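CG5036 (Drosophila melanogaster, PDB 4IGU) probably binds G-protein alpha subunits through its RGS domain, speeding GTP hydrolysis and restraining GDP release. Local coordinates at residues 90-100 and 112-120. Residues are numbered along the deposited sequence; the frame is centred on the assembly and turned at random.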
loop_
_atom_site.group_PDB
_atom_site.type_symbol
_atom_site.label_atom_id
_atom_site.label_comp_id
_atom_site.label_asym_id
_atom_site.label_seq_id
_atom_site.Cartn_x
_atom_site.Cartn_y
_atom_site.Cartn_z
ATOM N N VAL A 90 -0.188 10.651 3.977
ATOM C CA VAL A 90 0.814 10.197 3.025
ATOM C C VAL A 90 1.508 11.428 2.431
ATOM O O VAL A 90 0.922 12.512 2.379
ATOM C CB VAL A 90 0.201 9.336 1.902
ATOM C CG1 VAL A 90 -0.332 8.015 2.451
ATOM C CG2 VAL A 90 -0.907 10.104 1.163
ATOM N N SER A 91 2.752 11.264 1.994
ATOM C CA SER A 91 3.546 12.390 1.509
ATOM C C SER A 91 3.303 12.611 0.022
ATOM O O SER A 91 3.653 11.761 -0.795
ATOM C CB SER A 91 5.041 12.146 1.756
ATOM O OG SER A 91 5.285 11.746 3.094
ATOM N N LEU A 92 2.706 13.753 -0.324
ATOM C CA LEU A 92 2.426 14.090 -1.719
ATOM C C LEU A 92 2.986 15.475 -2.022
ATOM O O LEU A 92 2.885 16.376 -1.188
ATOM C CB LEU A 92 0.914 14.084 -1.985
ATOM C CG LEU A 92 0.124 12.810 -1.657
ATOM C CD1 LEU A 92 -1.371 13.026 -1.838
ATOM C CD2 LEU A 92 0.592 11.658 -2.515
ATOM N N ASP A 93 3.564 15.657 -3.208
ATOM C CA ASP A 93 4.063 16.979 -3.596
ATOM C C ASP A 93 2.895 17.909 -3.965
ATOM O O ASP A 93 1.780 17.444 -4.191
ATOM C CB ASP A 93 5.112 16.882 -4.722
ATOM C CG ASP A 93 4.570 16.218 -5.994
ATOM O OD1 ASP A 93 3.453 16.562 -6.434
ATOM O OD2 ASP A 93 5.265 15.346 -6.559
ATOM N N SER A 94 3.138 19.216 -4.031
ATOM C CA SER A 94 2.041 20.143 -4.265
ATOM C C SER A 94 1.385 19.967 -5.639
ATOM O O SER A 94 0.192 20.209 -5.787
ATOM C CB SER A 94 2.482 21.592 -4.041
ATOM O OG SER A 94 3.596 21.921 -4.846
ATOM N N ARG A 95 2.146 19.539 -6.640
ATOM C CA ARG A 95 1.549 19.269 -7.947
ATOM C C ARG A 95 0.464 18.188 -7.859
ATOM O O ARG A 95 -0.638 18.341 -8.407
ATOM C CB ARG A 95 2.620 18.839 -8.951
ATOM C CG ARG A 95 2.126 18.793 -10.403
ATOM C CD ARG A 95 3.134 18.091 -11.323
ATOM N NE ARG A 95 3.321 16.692 -10.941
ATOM C CZ ARG A 95 2.537 15.686 -11.329
ATOM N NH1 ARG A 95 2.794 14.454 -10.913
ATOM N NH2 ARG A 95 1.503 15.901 -12.138
ATOM N N VAL A 96 0.774 17.094 -7.176
ATOM C CA VAL A 96 -0.182 15.992 -7.050
ATOM C C VAL A 96 -1.351 16.362 -6.122
ATOM O O VAL A 96 -2.506 16.008 -6.382
ATOM C CB VAL A 96 0.530 14.708 -6.570
ATOM C CG1 VAL A 96 -0.482 13.625 -6.143
ATOM C CG2 VAL A 96 1.460 14.197 -7.666
ATOM N N ARG A 97 -1.065 17.062 -5.031
ATOM C CA ARG A 97 -2.142 17.469 -4.121
ATOM C C ARG A 97 -3.193 18.330 -4.819
ATOM O O ARG A 97 -4.397 18.173 -4.587
ATOM C CB ARG A 97 -1.587 18.225 -2.909
ATOM C CG ARG A 97 -0.972 17.327 -1.857
ATOM C CD ARG A 97 -0.593 18.112 -0.599
ATOM N NE ARG A 97 -0.617 17.237 0.567
ATOM C CZ ARG A 97 -1.662 17.091 1.383
ATOM N NH1 ARG A 97 -2.787 17.780 1.193
ATOM N NH2 ARG A 97 -1.572 16.254 2.407
ATOM N N GLU A 98 -2.729 19.232 -5.678
ATOM C CA GLU A 98 -3.614 20.134 -6.401
ATOM C C GLU A 98 -4.473 19.383 -7.403
ATOM O O GLU A 98 -5.645 19.719 -7.591
ATOM C CB GLU A 98 -2.805 21.222 -7.114
ATOM C CG GLU A 98 -2.212 22.252 -6.177
ATOM C CD GLU A 98 -3.280 22.924 -5.312
ATOM O OE1 GLU A 98 -4.400 23.166 -5.822
ATOM O OE2 GLU A 98 -2.999 23.204 -4.125
ATOM N N ILE A 99 -3.890 18.370 -8.048
ATOM C CA ILE A 99 -4.635 17.532 -8.983
ATOM C C ILE A 99 -5.746 16.768 -8.269
ATOM O O ILE A 99 -6.889 16.761 -8.733
ATOM C CB ILE A 99 -3.721 16.531 -9.733
ATOM C CG1 ILE A 99 -2.778 17.277 -10.679
ATOM C CG2 ILE A 99 -4.563 15.539 -10.527
ATOM C CD1 ILE A 99 -1.710 16.399 -11.340
ATOM N N VAL A 100 -5.407 16.127 -7.150
ATOM C CA VAL A 100 -6.384 15.391 -6.348
ATOM C C VAL A 100 -7.509 16.312 -5.837
ATOM O O VAL A 100 -8.694 15.963 -5.931
ATOM C CB VAL A 100 -5.702 14.647 -5.178
ATOM C CG1 VAL A 100 -6.735 14.032 -4.238
ATOM C CG2 VAL A 100 -4.774 13.572 -5.724
ATOM N N PHE A 112 -7.594 9.472 -7.454
ATOM C CA PHE A 112 -6.307 9.421 -6.748
ATOM C C PHE A 112 -5.150 8.802 -7.530
ATOM O O PHE A 112 -4.077 8.571 -6.953
ATOM C CB PHE A 112 -6.466 8.657 -5.430
ATOM C CG PHE A 112 -7.531 9.222 -4.532
ATOM C CD1 PHE A 112 -7.262 10.319 -3.735
ATOM C CD2 PHE A 112 -8.802 8.669 -4.503
ATOM C CE1 PHE A 112 -8.243 10.853 -2.902
ATOM C CE2 PHE A 112 -9.793 9.202 -3.672
ATOM C CZ PHE A 112 -9.512 10.288 -2.881
ATOM N N ASP A 113 -5.342 8.521 -8.815
ATOM C CA ASP A 113 -4.292 7.836 -9.574
ATOM C C ASP A 113 -2.879 8.409 -9.399
ATOM O O ASP A 113 -1.941 7.664 -9.125
ATOM C CB ASP A 113 -4.663 7.725 -11.050
ATOM C CG ASP A 113 -5.656 6.626 -11.296
ATOM O OD1 ASP A 113 -6.182 6.109 -10.291
ATOM O OD2 ASP A 113 -5.914 6.284 -12.473
ATOM N N GLU A 114 -2.731 9.723 -9.533
ATOM C CA GLU A 114 -1.417 10.348 -9.400
ATOM C C GLU A 114 -0.810 10.132 -8.016
ATOM O O GLU A 114 0.394 9.892 -7.889
ATOM C CB GLU A 114 -1.503 11.850 -9.719
ATOM C CG GLU A 114 -1.918 12.146 -11.144
ATOM C CD GLU A 114 -0.803 12.770 -11.974
ATOM O OE1 GLU A 114 -1.130 13.572 -12.878
ATOM O OE2 GLU A 114 0.387 12.456 -11.732
ATOM N N ALA A 115 -1.633 10.214 -6.974
ATOM C CA ALA A 115 -1.121 10.021 -5.624
ATOM C C ALA A 115 -0.831 8.546 -5.391
ATOM O O ALA A 115 0.185 8.192 -4.779
ATOM C CB ALA A 115 -2.102 10.566 -4.570
ATOM N N GLN A 116 -1.715 7.676 -5.871
ATOM C CA GLN A 116 -1.526 6.240 -5.648
ATOM C C GLN A 116 -0.205 5.768 -6.259
ATOM O O GLN A 116 0.544 5.015 -5.631
ATOM C CB GLN A 116 -2.705 5.432 -6.204
ATOM C CG GLN A 116 -2.577 3.919 -5.975
ATOM C CD GLN A 116 -3.678 3.116 -6.655
ATOM O OE1 GLN A 116 -4.287 3.573 -7.626
ATOM N NE2 GLN A 116 -3.927 1.912 -6.157
ATOM N N ILE A 117 0.100 6.246 -7.465
ATOM C CA ILE A 117 1.356 5.889 -8.132
ATOM C C ILE A 117 2.571 6.397 -7.359
ATOM O O ILE A 117 3.561 5.680 -7.175
ATOM C CB ILE A 117 1.410 6.456 -9.559
ATOM C CG1 ILE A 117 0.299 5.859 -10.416
ATOM C CG2 ILE A 117 2.764 6.184 -10.196
ATOM C CD1 ILE A 117 0.121 6.580 -11.751
ATOM N N GLN A 118 2.502 7.645 -6.923
ATOM C CA GLN A 118 3.580 8.245 -6.145
ATOM C C GLN A 118 3.839 7.437 -4.867
ATOM O O GLN A 118 4.991 7.171 -4.491
ATOM C CB GLN A 118 3.192 9.688 -5.816
ATOM C CG GLN A 118 4.288 10.551 -5.232
ATOM C CD GLN A 118 4.088 12.030 -5.554
ATOM O OE1 GLN A 118 3.634 12.817 -4.712
ATOM N NE2 GLN A 118 4.436 12.414 -6.778
ATOM N N ILE A 119 2.769 7.012 -4.210
ATOM C CA ILE A 119 2.914 6.213 -2.995
ATOM C C ILE A 119 3.391 4.772 -3.285
ATOM O O ILE A 119 4.200 4.220 -2.533
ATOM C CB ILE A 119 1.618 6.218 -2.150
ATOM C CG1 ILE A 119 1.252 7.651 -1.742
ATOM C CG2 ILE A 119 1.775 5.327 -0.914
ATOM C CD1 ILE A 119 2.355 8.370 -1.002
ATOM N N TYR A 120 2.913 4.163 -4.368
ATOM C CA TYR A 120 3.440 2.851 -4.771
ATOM C C TYR A 120 4.942 2.916 -5.078
ATOM O O TYR A 120 5.698 2.016 -4.712
ATOM C CB TYR A 120 2.675 2.304 -5.981
ATOM C CG TYR A 120 3.083 0.906 -6.424
ATOM C CD1 TYR A 120 4.141 0.711 -7.314
ATOM C CD2 TYR A 120 2.392 -0.214 -5.980
ATOM C CE1 TYR A 120 4.507 -0.569 -7.732
ATOM C CE2 TYR A 120 2.746 -1.497 -6.394
ATOM C CZ TYR A 120 3.810 -1.667 -7.262
ATOM O OH TYR A 120 4.158 -2.944 -7.672
#
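Gln118 reaches across to the N-terminal end of helix 94-103 and uses both ends of its amide on Asp93. Its OE1 accepts from Asp93 N at 3.2 Å, nearly straight (N-H...O 163°), with the donor only slightly tilted from the carbonyl plane. Its NE2 donates to Asp93 OD2 at 3.1 Å; this bond is more bent and arrives from above the carboxylate plane, the two flat groups standing 69° apart. The two bonds fix the rotation of the amide. Asp93 is also the N-cap of its helix: with CG set between backbone N and carbonyl carbon, the carboxylate folds back, and OD1 accepts from Val96 N at 2.8 Å. Each carboxylate oxygen thus has its own donor, and Gln118 is tied directly to the cap.

A salt bridge lies at the more solvent-accessible margin. Arg95, bent at its third side-chain torsion, directs NH1 to Glu114 OE2 at 3.2 Å; the oxygen lies close to the guanidinium plane, whereas the nitrogen stands above the carboxylate plane. Ile99 CD1 packs against the other carboxylate oxygen.

The pairing belongs to the all-helical RGS domain: a short connection leads from helix 94-103 into helix 113-132, and the segments 94-100 and 113-120 run roughly antiparallel at 144°, with axes 9.2 Å apart.

Apolar packing accompanies the polar pairs. Both methyls of Leu92 meet Ala115 CB, CD2 at 3.6 Å, while Val96 CG1 rests on the Ala115 backbone. Ile119 CD1 abuts Val90 CB. Val100 CG1 approaches the Phe112 ring obliquely at CD1 and CE1; the buried Phe112 side chain also touches Ala74 and Ile77 of helix 67-81 and Cys58 of helix 50-61.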